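Side-chain contacts in 5-carboxyvanillate decarboxylase (Sphingomonas paucimobilis, PDB 4L6D), which probably removes the 5-carboxylate of 5-carboxyvanillate to give vanillate, using a manganese ion held in an amidohydrolase-fold active site: residues A[292-297]-A[308-313]; A[200-205]-A[228-233]; A[63-68]-A[108-113]. All blocks are in the same frame, centred on the assembly; numbering follows the deposited sequence.

Contact 1: residues A[292-297]-A[308-313]. With MN (manganese (II) ion), chain I; VNL (4-hydroxy-3-methoxybenzoate), chain J.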
loop_
_atom_site.group_PDB
_atom_site.type_symbol
_atom_site.label_atom_id
_atom_site.label_comp_id
_atom_site.label_asym_id
_atom_site.label_seq_id
_atom_site.Cartn_x
_atom_site.Cartn_y
_atom_site.Cartn_z
ATOM N N VAL A 292 17.410 -7.080 4.910
ATOM C CA VAL A 292 16.449 -6.858 5.984
ATOM C C VAL A 292 17.159 -6.549 7.291
ATOM O O VAL A 292 18.007 -7.317 7.731
ATOM C CB VAL A 292 15.532 -8.082 6.186
ATOM C CG1 VAL A 292 14.450 -7.770 7.220
ATOM C CG2 VAL A 292 14.912 -8.508 4.855
ATOM N N MET A 293 16.775 -5.442 7.924
ATOM C CA MET A 293 17.356 -5.019 9.196
ATOM C C MET A 293 16.299 -4.901 10.272
ATOM O O MET A 293 15.148 -4.596 9.996
ATOM C CB MET A 293 18.030 -3.661 9.036
ATOM C CG MET A 293 19.266 -3.719 8.170
ATOM S SD MET A 293 19.985 -2.095 7.851
ATOM C CE MET A 293 18.873 -1.442 6.611
ATOM N N TRP A 294 16.709 -5.119 11.513
ATOM C CA TRP A 294 15.815 -4.958 12.646
ATOM C C TRP A 294 15.742 -3.499 13.109
ATOM O O TRP A 294 16.704 -2.735 12.976
ATOM C CB TRP A 294 16.294 -5.885 13.769
ATOM C CG TRP A 294 15.517 -5.786 15.043
ATOM C CD1 TRP A 294 14.259 -6.252 15.277
ATOM C CD2 TRP A 294 15.963 -5.182 16.258
ATOM N NE1 TRP A 294 13.885 -5.967 16.575
ATOM C CE2 TRP A 294 14.925 -5.320 17.198
ATOM C CE3 TRP A 294 17.156 -4.546 16.646
ATOM C CZ2 TRP A 294 15.036 -4.839 18.501
ATOM C CZ3 TRP A 294 17.262 -4.067 17.934
ATOM C CH2 TRP A 294 16.207 -4.220 18.850
ATOM N N ALA A 295 14.588 -3.119 13.656
ATOM C CA ALA A 295 14.408 -1.795 14.254
ATOM C C ALA A 295 13.333 -1.870 15.332
ATOM O O ALA A 295 12.621 -2.870 15.421
ATOM C CB ALA A 295 14.025 -0.756 13.198
ATOM N N ILE A 296 13.200 -0.807 16.129
ATOM C CA ILE A 296 12.182 -0.750 17.173
ATOM C C ILE A 296 11.119 0.298 16.862
ATOM O O ILE A 296 9.932 0.069 17.117
ATOM C CB ILE A 296 12.794 -0.443 18.554
ATOM C CG1 ILE A 296 13.849 -1.488 18.927
ATOM C CG2 ILE A 296 11.693 -0.351 19.613
ATOM C CD1 ILE A 296 14.746 -1.032 20.060
ATOM N N ASP A 297 11.545 1.436 16.307
ATOM C CA ASP A 297 10.717 2.644 16.228
ATOM C C ASP A 297 10.473 3.260 17.616
ATOM O O ASP A 297 9.400 3.807 17.885
ATOM C CB ASP A 297 9.381 2.391 15.500
ATOM C CG ASP A 297 9.083 3.435 14.444
ATOM O OD1 ASP A 297 9.651 4.541 14.519
ATOM O OD2 ASP A 297 8.267 3.150 13.541
ATOM N N GLN A 308 12.021 -9.121 21.533
ATOM C CA GLN A 308 11.598 -10.506 21.637
ATOM C C GLN A 308 11.149 -11.053 20.291
ATOM O O GLN A 308 11.342 -12.239 20.012
ATOM C CB GLN A 308 10.557 -10.650 22.744
ATOM C CG GLN A 308 11.211 -10.312 24.082
ATOM C CD GLN A 308 10.250 -10.176 25.244
ATOM O OE1 GLN A 308 9.105 -10.639 25.196
ATOM N NE2 GLN A 308 10.730 -9.556 26.317
ATOM N N PHE A 309 10.612 -10.176 19.445
ATOM C CA PHE A 309 10.253 -10.543 18.073
ATOM C C PHE A 309 11.460 -11.095 17.302
ATOM O O PHE A 309 11.385 -12.182 16.712
ATOM C CB PHE A 309 9.623 -9.326 17.378
ATOM C CG PHE A 309 9.788 -9.289 15.873
ATOM C CD1 PHE A 309 9.111 -10.176 15.041
ATOM C CD2 PHE A 309 10.606 -8.316 15.293
ATOM C CE1 PHE A 309 9.258 -10.103 13.648
ATOM C CE2 PHE A 309 10.758 -8.237 13.911
ATOM C CZ PHE A 309 10.091 -9.137 13.089
ATOM N N ILE A 310 12.585 -10.387 17.333
ATOM C CA ILE A 310 13.750 -10.877 16.600
ATOM C C ILE A 310 14.467 -12.037 17.316
ATOM O O ILE A 310 14.912 -12.981 16.657
ATOM C CB ILE A 310 14.710 -9.728 16.182
ATOM C CG1 ILE A 310 15.834 -10.247 15.281
ATOM C CG2 ILE A 310 15.299 -9.041 17.390
ATOM C CD1 ILE A 310 15.355 -10.842 13.978
ATOM N N ARG A 311 14.542 -12.003 18.650
ATOM C CA ARG A 311 15.199 -13.091 19.382
ATOM C C ARG A 311 14.501 -14.432 19.170
ATOM O O ARG A 311 15.130 -15.491 19.270
ATOM C CB ARG A 311 15.293 -12.791 20.884
ATOM C CG ARG A 311 16.300 -11.704 21.261
ATOM C CD ARG A 311 16.546 -11.788 22.767
ATOM N NE ARG A 311 17.174 -10.597 23.342
ATOM C CZ ARG A 311 18.463 -10.305 23.239
ATOM N NH1 ARG A 311 19.281 -11.114 22.572
ATOM N NH2 ARG A 311 18.935 -9.196 23.807
ATOM N N THR A 312 13.198 -14.390 18.906
ATOM C CA THR A 312 12.432 -15.614 18.722
ATOM C C THR A 312 12.101 -15.909 17.258
ATOM O O THR A 312 11.315 -16.819 16.987
ATOM C CB THR A 312 11.107 -15.584 19.499
ATOM O OG1 THR A 312 10.290 -14.510 19.001
ATOM C CG2 THR A 312 11.363 -15.392 20.992
ATOM N N ALA A 313 12.691 -15.173 16.320
ATOM C CA ALA A 313 12.340 -15.375 14.910
ATOM C C ALA A 313 12.731 -16.784 14.440
ATOM O O ALA A 313 13.832 -17.268 14.744
ATOM C CB ALA A 313 12.986 -14.329 14.047
HETATM MN MN MN I . 9.772 6.026 13.038
HETATM C C1 VNL J . 4.660 7.873 15.299
HETATM C CO1 VNL J . 5.178 6.581 15.127
HETATM C CO2 VNL J . 5.376 9.008 14.870
HETATM C CM1 VNL J . 6.436 6.397 14.525
HETATM C CM2 VNL J . 6.618 8.848 14.260
HETATM O OM VNL J . 7.386 9.890 13.811
HETATM C CZ VNL J . 7.169 7.500 14.088
HETATM C CC VNL J . 3.330 8.049 15.982
HETATM C CV VNL J . 6.911 11.245 13.932
HETATM O O1 VNL J . 2.813 7.100 16.633
HETATM O O2 VNL J . 2.785 9.177 15.942
HETATM O O3 VNL J . 8.504 7.439 13.800
HETATM O O HOH W 1 11.615 6.610 14.074
#
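Ile-310 lays its CG2 methyl on one face of the Trp-294 indole, a CH-pi contact in which CG2 stands 3.6 Å from the centroid of the five-membered ring, only 16° off the ring normal. The pair joins two elements of the amidohydrolase TIM barrel: Trp-294 directly follows strand 292-293, the eighth of the parallel strands, and Ile-310 lies in the next helix, 303-311. The beta-branch of isoleucine suits the spot because it supplies the CG2 methyl that lies over the ring; CB comes with it, 3.6 Å from Trp-294 CD1. Phe-309 approaches differently, its CD2 reaching the indole at the edge, 4.2 Å from Trp-294 CD1.

The tryptophan extends to the helix because CG is trans to the backbone N (chi1 177°), while the same relation for CG1 of Ile-310 (chi1 -173°) turns CG2 to the ring. A polar anchor fixes the indole's rotation: its buried NE1 is hydrogen-bonded to Ala-306 O, in the same helix as Ile-310. Tryptophan therefore supplies both a broad apolar face and one N-H for a helix carbonyl. Leu-4 touches both Trp-294 and Ile-310, and Val-323 of helix 317-331 packs on the isoleucine as well.

Three residues beyond the indole, the chain delivers Asp-297 to the active site. Its OD1 binds the manganese ion at 2.1 Å; the bound vanillate donates O3 to the metal at 2.0 Å and water 1 lies at 2.2 Å, with Glu-8 and His-174 completing the site. The other carboxylate oxygen, OD2, is hydrogen-bonded to His-227 NE2. The loop is itself pinned by Glu-9, whose OE1 accepts from the backbone N of both Ile-296 and Asp-297.

Contact 2: residues A[200-205]-A[228-233]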
loop_
_atom_site.group_PDB
_atom_site.type_symbol
_atom_site.label_atom_id
_atom_site.label_comp_id
_atom_site.label_asym_id
_atom_site.label_seq_id
_atom_site.Cartn_x
_atom_site.Cartn_y
_atom_site.Cartn_z
ATOM N N ILE A 200 1.332 4.645 2.961
ATOM C CA ILE A 200 0.904 5.042 1.623
ATOM C C ILE A 200 1.763 6.187 1.079
ATOM O O ILE A 200 2.222 6.145 -0.067
ATOM C CB ILE A 200 -0.577 5.442 1.607
ATOM C CG1 ILE A 200 -1.468 4.284 2.080
ATOM C CG2 ILE A 200 -0.974 5.900 0.210
ATOM C CD1 ILE A 200 -1.279 3.002 1.281
ATOM N N GLU A 201 1.997 7.193 1.915
ATOM C CA GLU A 201 2.839 8.325 1.553
ATOM C C GLU A 201 4.255 7.898 1.158
ATOM O O GLU A 201 4.749 8.283 0.088
ATOM C CB GLU A 201 2.865 9.313 2.732
ATOM C CG GLU A 201 4.038 10.285 2.763
ATOM C CD GLU A 201 4.032 11.292 1.627
ATOM O OE1 GLU A 201 2.965 11.546 1.018
ATOM O OE2 GLU A 201 5.129 11.816 1.348
ATOM N N THR A 202 4.876 7.072 2.000
ATOM C CA THR A 202 6.286 6.730 1.839
ATOM C C THR A 202 6.496 5.755 0.684
ATOM O O THR A 202 7.428 5.918 -0.113
ATOM C CB THR A 202 6.849 6.158 3.149
ATOM O OG1 THR A 202 6.512 7.048 4.219
ATOM C CG2 THR A 202 8.370 6.049 3.087
ATOM N N SER A 203 5.627 4.747 0.584
ATOM C CA SER A 203 5.725 3.789 -0.510
ATOM C C SER A 203 5.480 4.467 -1.848
ATOM O O SER A 203 6.155 4.159 -2.831
ATOM C CB SER A 203 4.770 2.599 -0.337
ATOM O OG SER A 203 3.415 3.017 -0.293
ATOM N N THR A 204 4.519 5.382 -1.904
ATOM C CA THR A 204 4.243 6.067 -3.170
ATOM C C THR A 204 5.434 6.916 -3.619
ATOM O O THR A 204 5.773 6.935 -4.795
ATOM C CB THR A 204 2.947 6.884 -3.092
ATOM O OG1 THR A 204 1.847 5.995 -2.835
ATOM C CG2 THR A 204 2.687 7.630 -4.393
ATOM N N ASN A 205 6.067 7.599 -2.672
ATOM C CA ASN A 205 7.293 8.339 -2.944
ATOM C C ASN A 205 8.323 7.400 -3.581
ATOM O O ASN A 205 8.840 7.657 -4.677
ATOM C CB ASN A 205 7.818 8.927 -1.626
ATOM C CG ASN A 205 8.818 10.066 -1.829
ATOM O OD1 ASN A 205 9.348 10.269 -2.917
ATOM N ND2 ASN A 205 9.065 10.822 -0.755
ATOM N N MET A 228 8.714 -2.761 7.265
ATOM C CA MET A 228 8.846 -3.877 6.332
ATOM C C MET A 228 8.801 -3.390 4.887
ATOM O O MET A 228 8.117 -3.955 4.035
ATOM C CB MET A 228 7.792 -4.960 6.623
ATOM C CG MET A 228 8.266 -6.386 6.304
ATOM S SD MET A 228 9.719 -6.951 7.241
ATOM C CE MET A 228 8.957 -7.313 8.815
ATOM N N GLY A 229 9.551 -2.326 4.630
ATOM C CA GLY A 229 9.685 -1.776 3.296
ATOM C C GLY A 229 8.454 -1.042 2.805
ATOM O O GLY A 229 8.277 -0.894 1.593
ATOM N N GLU A 230 7.622 -0.578 3.744
ATOM C CA GLU A 230 6.370 0.113 3.412
ATOM C C GLU A 230 5.534 -0.704 2.431
ATOM O O GLU A 230 4.846 -0.155 1.571
ATOM C CB GLU A 230 6.621 1.548 2.899
ATOM C CG GLU A 230 7.588 2.368 3.758
ATOM C CD GLU A 230 7.039 2.723 5.135
ATOM O OE1 GLU A 230 5.879 2.380 5.438
ATOM O OE2 GLU A 230 7.786 3.346 5.914
ATOM N N ALA A 231 5.623 -2.023 2.602
ATOM C CA ALA A 231 4.898 -3.042 1.824
ATOM C C ALA A 231 5.311 -3.199 0.370
ATOM O O ALA A 231 4.780 -4.069 -0.320
ATOM C CB ALA A 231 3.367 -2.889 1.944
ATOM N N ILE A 232 6.253 -2.385 -0.096
ATOM C CA ILE A 232 6.748 -2.591 -1.457
ATOM C C ILE A 232 7.231 -4.043 -1.729
ATOM O O ILE A 232 6.992 -4.576 -2.820
ATOM C CB ILE A 232 7.773 -1.514 -1.882
ATOM C CG1 ILE A 232 7.082 -0.145 -1.933
ATOM C CG2 ILE A 232 8.402 -1.866 -3.221
ATOM C CD1 ILE A 232 8.037 1.015 -1.997
ATOM N N PRO A 233 7.865 -4.713 -0.737
ATOM C CA PRO A 233 8.260 -6.100 -1.018
ATOM C C PRO A 233 7.078 -6.997 -1.413
ATOM O O PRO A 233 7.261 -7.970 -2.159
ATOM C CB PRO A 233 8.842 -6.565 0.315
ATOM C CG PRO A 233 9.437 -5.299 0.908
ATOM C CD PRO A 233 8.454 -4.224 0.529
HETATM O O HOH W 2 2.553 0.301 0.026
#
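Ser-203 and Glu-230 bring their CA atoms within 5.4 Å where the right-handed helix 200-205 meets a chain that takes positive phi from Met-228 through Ala-231, a left-handed turn. So close an approach suits a small residue: the serine CB rests 3.4 Å from Glu-230 O, and beyond it the two CB atoms touch. No direct hydrogen bond spans the segments. Water 2 bridges them instead, donating to Ser-203 OG at 2.9 Å and to Glu-230 O at 2.8 Å. The hydroxyl lies between the backbone N and the carbonyl carbon (chi1 61°), where it also bonds back along the helix to Gly-199 O.

Thr-202 meets Glu-230 with its apolar branch. The CG2 methyl packs 3.8 Å from Glu-230 CG as the side chains cross at a slant, while OG1 turns to Tyr-198 O. Glu-230 is bent at chi2 (-68°), which brings its carboxylate end alongside CB and CG2 of the threonine, and OE2 is hydrogen-bonded to His-227 ND1.

In the TIM barrel, helix 197-211 follows the fifth strand, and the left-handed turn belongs to the loop after the sixth, so the contact joins the segments that follow two neighbouring strands, near the metal. Through His-227, which also bonds Asp-297, Glu-230 forms a further shell behind the manganese site. Gly-229 suits the turn, because a CB there would fall 2.7 Å from Pro-233 CD.

Just after the turn, Ile-232 runs its chain out so that CD1 lies 3.8 Å from Ser-203 O and CG1 meets the serine CB. The second subunit comes up to the same helix: its Trp-196 packs on Ser-203, and NE1 of that tryptophan hydrogen-bonds to Thr-204 OG1.

Contact 3: residues A[63-68]-A[108-113]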
loop_
_atom_site.group_PDB
_atom_site.type_symbol
_atom_site.label_atom_id
_atom_site.label_comp_id
_atom_site.label_asym_id
_atom_site.label_seq_id
_atom_site.Cartn_x
_atom_site.Cartn_y
_atom_site.Cartn_z
ATOM N N GLU A 63 16.518 1.205 29.184
ATOM C CA GLU A 63 15.698 0.217 28.481
ATOM C C GLU A 63 16.545 -0.629 27.531
ATOM O O GLU A 63 16.322 -1.834 27.390
ATOM C CB GLU A 63 14.577 0.901 27.705
ATOM C CG GLU A 63 13.444 1.346 28.588
ATOM C CD GLU A 63 12.511 0.202 28.922
ATOM O OE1 GLU A 63 11.897 -0.352 27.984
ATOM O OE2 GLU A 63 12.403 -0.152 30.114
ATOM N N MET A 64 17.518 -0.008 26.876
ATOM C CA MET A 64 18.454 -0.779 26.065
ATOM C C MET A 64 19.177 -1.806 26.923
ATOM O O MET A 64 19.297 -2.968 26.548
ATOM C CB MET A 64 19.452 0.137 25.354
ATOM C CG MET A 64 18.809 0.985 24.251
ATOM S SD MET A 64 19.846 2.383 23.757
ATOM C CE MET A 64 21.259 1.515 23.060
ATOM N N ASP A 65 19.630 -1.387 28.097
ATOM C CA ASP A 65 20.366 -2.290 28.966
ATOM C C ASP A 65 19.500 -3.447 29.472
ATOM O O ASP A 65 19.943 -4.600 29.478
ATOM C CB ASP A 65 21.000 -1.523 30.135
ATOM C CG ASP A 65 22.173 -0.661 29.696
ATOM O OD1 ASP A 65 22.742 -0.936 28.623
ATOM O OD2 ASP A 65 22.529 0.283 30.427
ATOM N N SER A 66 18.269 -3.149 29.878
ATOM C CA SER A 66 17.403 -4.191 30.428
ATOM C C SER A 66 16.967 -5.199 29.367
ATOM O O SER A 66 16.644 -6.336 29.691
ATOM C CB SER A 66 16.183 -3.584 31.136
ATOM O OG SER A 66 15.283 -3.010 30.206
ATOM N N ASN A 67 16.975 -4.787 28.101
ATOM C CA ASN A 67 16.568 -5.675 27.008
ATOM C C ASN A 67 17.718 -6.224 26.170
ATOM O O ASN A 67 17.496 -6.956 25.204
ATOM C CB ASN A 67 15.563 -4.970 26.101
ATOM C CG ASN A 67 14.245 -4.739 26.786
ATOM O OD1 ASN A 67 13.427 -5.656 26.899
ATOM N ND2 ASN A 67 14.024 -3.510 27.259
ATOM N N GLY A 68 18.943 -5.864 26.538
ATOM C CA GLY A 68 20.112 -6.355 25.821
ATOM C C GLY A 68 20.252 -5.794 24.417
ATOM O O GLY A 68 20.722 -6.476 23.510
ATOM N N PRO A 108 29.733 6.162 21.760
ATOM C CA PRO A 108 29.786 5.635 20.393
ATOM C C PRO A 108 29.635 4.121 20.290
ATOM O O PRO A 108 29.456 3.629 19.176
ATOM C CB PRO A 108 31.178 6.066 19.910
ATOM C CG PRO A 108 31.991 6.185 21.157
ATOM C CD PRO A 108 31.031 6.721 22.191
ATOM N N THR A 109 29.712 3.392 21.403
ATOM C CA THR A 109 29.444 1.959 21.345
ATOM C C THR A 109 27.951 1.659 21.484
ATOM O O THR A 109 27.518 0.534 21.210
ATOM C CB THR A 109 30.213 1.159 22.408
ATOM O OG1 THR A 109 29.693 1.467 23.704
ATOM C CG2 THR A 109 31.707 1.459 22.345
ATOM N N ARG A 110 27.174 2.664 21.895
ATOM C CA ARG A 110 25.731 2.480 22.090
ATOM C C ARG A 110 24.878 3.245 21.089
ATOM O O ARG A 110 23.724 2.892 20.860
ATOM C CB ARG A 110 25.304 2.870 23.507
ATOM C CG ARG A 110 26.129 2.206 24.625
ATOM C CD ARG A 110 26.163 0.664 24.548
ATOM N NE ARG A 110 24.849 0.012 24.646
ATOM C CZ ARG A 110 24.212 -0.225 25.788
ATOM N NH1 ARG A 110 24.745 0.155 26.936
ATOM N NH2 ARG A 110 23.026 -0.823 25.787
ATOM N N PHE A 111 25.433 4.290 20.489
ATOM C CA PHE A 111 24.644 5.087 19.563
ATOM C C PHE A 111 25.376 5.343 18.270
ATOM O O PHE A 111 26.561 5.666 18.277
ATOM C CB PHE A 111 24.201 6.398 20.222
ATOM C CG PHE A 111 23.329 6.178 21.423
ATOM C CD1 PHE A 111 22.015 5.764 21.259
ATOM C CD2 PHE A 111 23.832 6.308 22.705
ATOM C CE1 PHE A 111 21.211 5.518 22.356
ATOM C CE2 PHE A 111 23.035 6.062 23.803
ATOM C CZ PHE A 111 21.724 5.661 23.628
ATOM N N ALA A 112 24.652 5.172 17.171
ATOM C CA ALA A 112 25.097 5.622 15.860
ATOM C C ALA A 112 24.083 6.679 15.423
ATOM O O ALA A 112 23.055 6.849 16.077
ATOM C CB ALA A 112 25.160 4.452 14.872
ATOM N N GLY A 113 24.356 7.402 14.337
ATOM C CA GLY A 113 23.460 8.474 13.952
ATOM C C GLY A 113 23.336 8.736 12.470
ATOM O O GLY A 113 24.298 8.605 11.712
#
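Two successive bends, at chi2 (-55°) and chi3 (-60°), curl the long side chain of Arg-110 so that its guanidinium reaches Asp-65, the chain sliding past Met-64 in the opposite direction. Asp-65 OD1 alone takes both end nitrogens: NH1 donates at 2.8 Å to its syn lone pair, and NH2 at 2.9 Å comes nearly along the C-O bond. The oxygen lies in the guanidinium plane, though both bonds are bent and the carboxylate plane is turned by 30°. Asp-65 is exposed and Arg-110 partly so, as suits two charged groups. Arg-110 has further partners: NE bonds to Asp-70 O, and NH2, besides Asp-65, to Val-69 O.

Here helix 59-67 of the TIM barrel, which precedes the second strand, is tied to the beginning of the third, 111-115. Gly-68 leaves the helical conformation in a Schellman motif, and glycine readily takes its positive phi. A leucine in place of Arg-110 would probably leave the Asp-65 carboxylate without its charge partner and the carbonyls of Val-69 and Asp-70 without their guanidinium donors.

Inward of the salt bridge Met-64 lies against Arg-110 and Phe-111. Unbranched and flexible, it bends at chi3 to set CE 3.6 Å from Arg-110 O, while its CB lies 3.7 Å from Arg-110 NH2. With Phe-111 the meeting is apolar: the sulfur makes a Met-aromatic contact, SD approaching Phe-111 CE1 to 3.7 Å and standing obliquely to the ring. His-72 of strand 71-76 packs against both Met-64 and Phe-111.

How the contacts relate
Contact 1 is the one that enters the metal site, through Asp-297; contact 2 stands behind it, with the Glu-230 side chain about 8 Å from the manganese ion and about 9 Å from a bound vanillate. Contacts 1 and 2 do not touch, their nearest atoms being about 5 Å apart, with His-227 between them. Contact 3 lies away from the annotated sites, the Phe-111 side chain being about 11 Å from a manganese ion. It meets contact 1 at the periphery, where Arg-311 NH2 lies 3.0 Å from Asn-67 O, a probable hydrogen bond. Contacts 2 and 3 fall on opposite sides of the chain's centre, their own centres 28 Å apart.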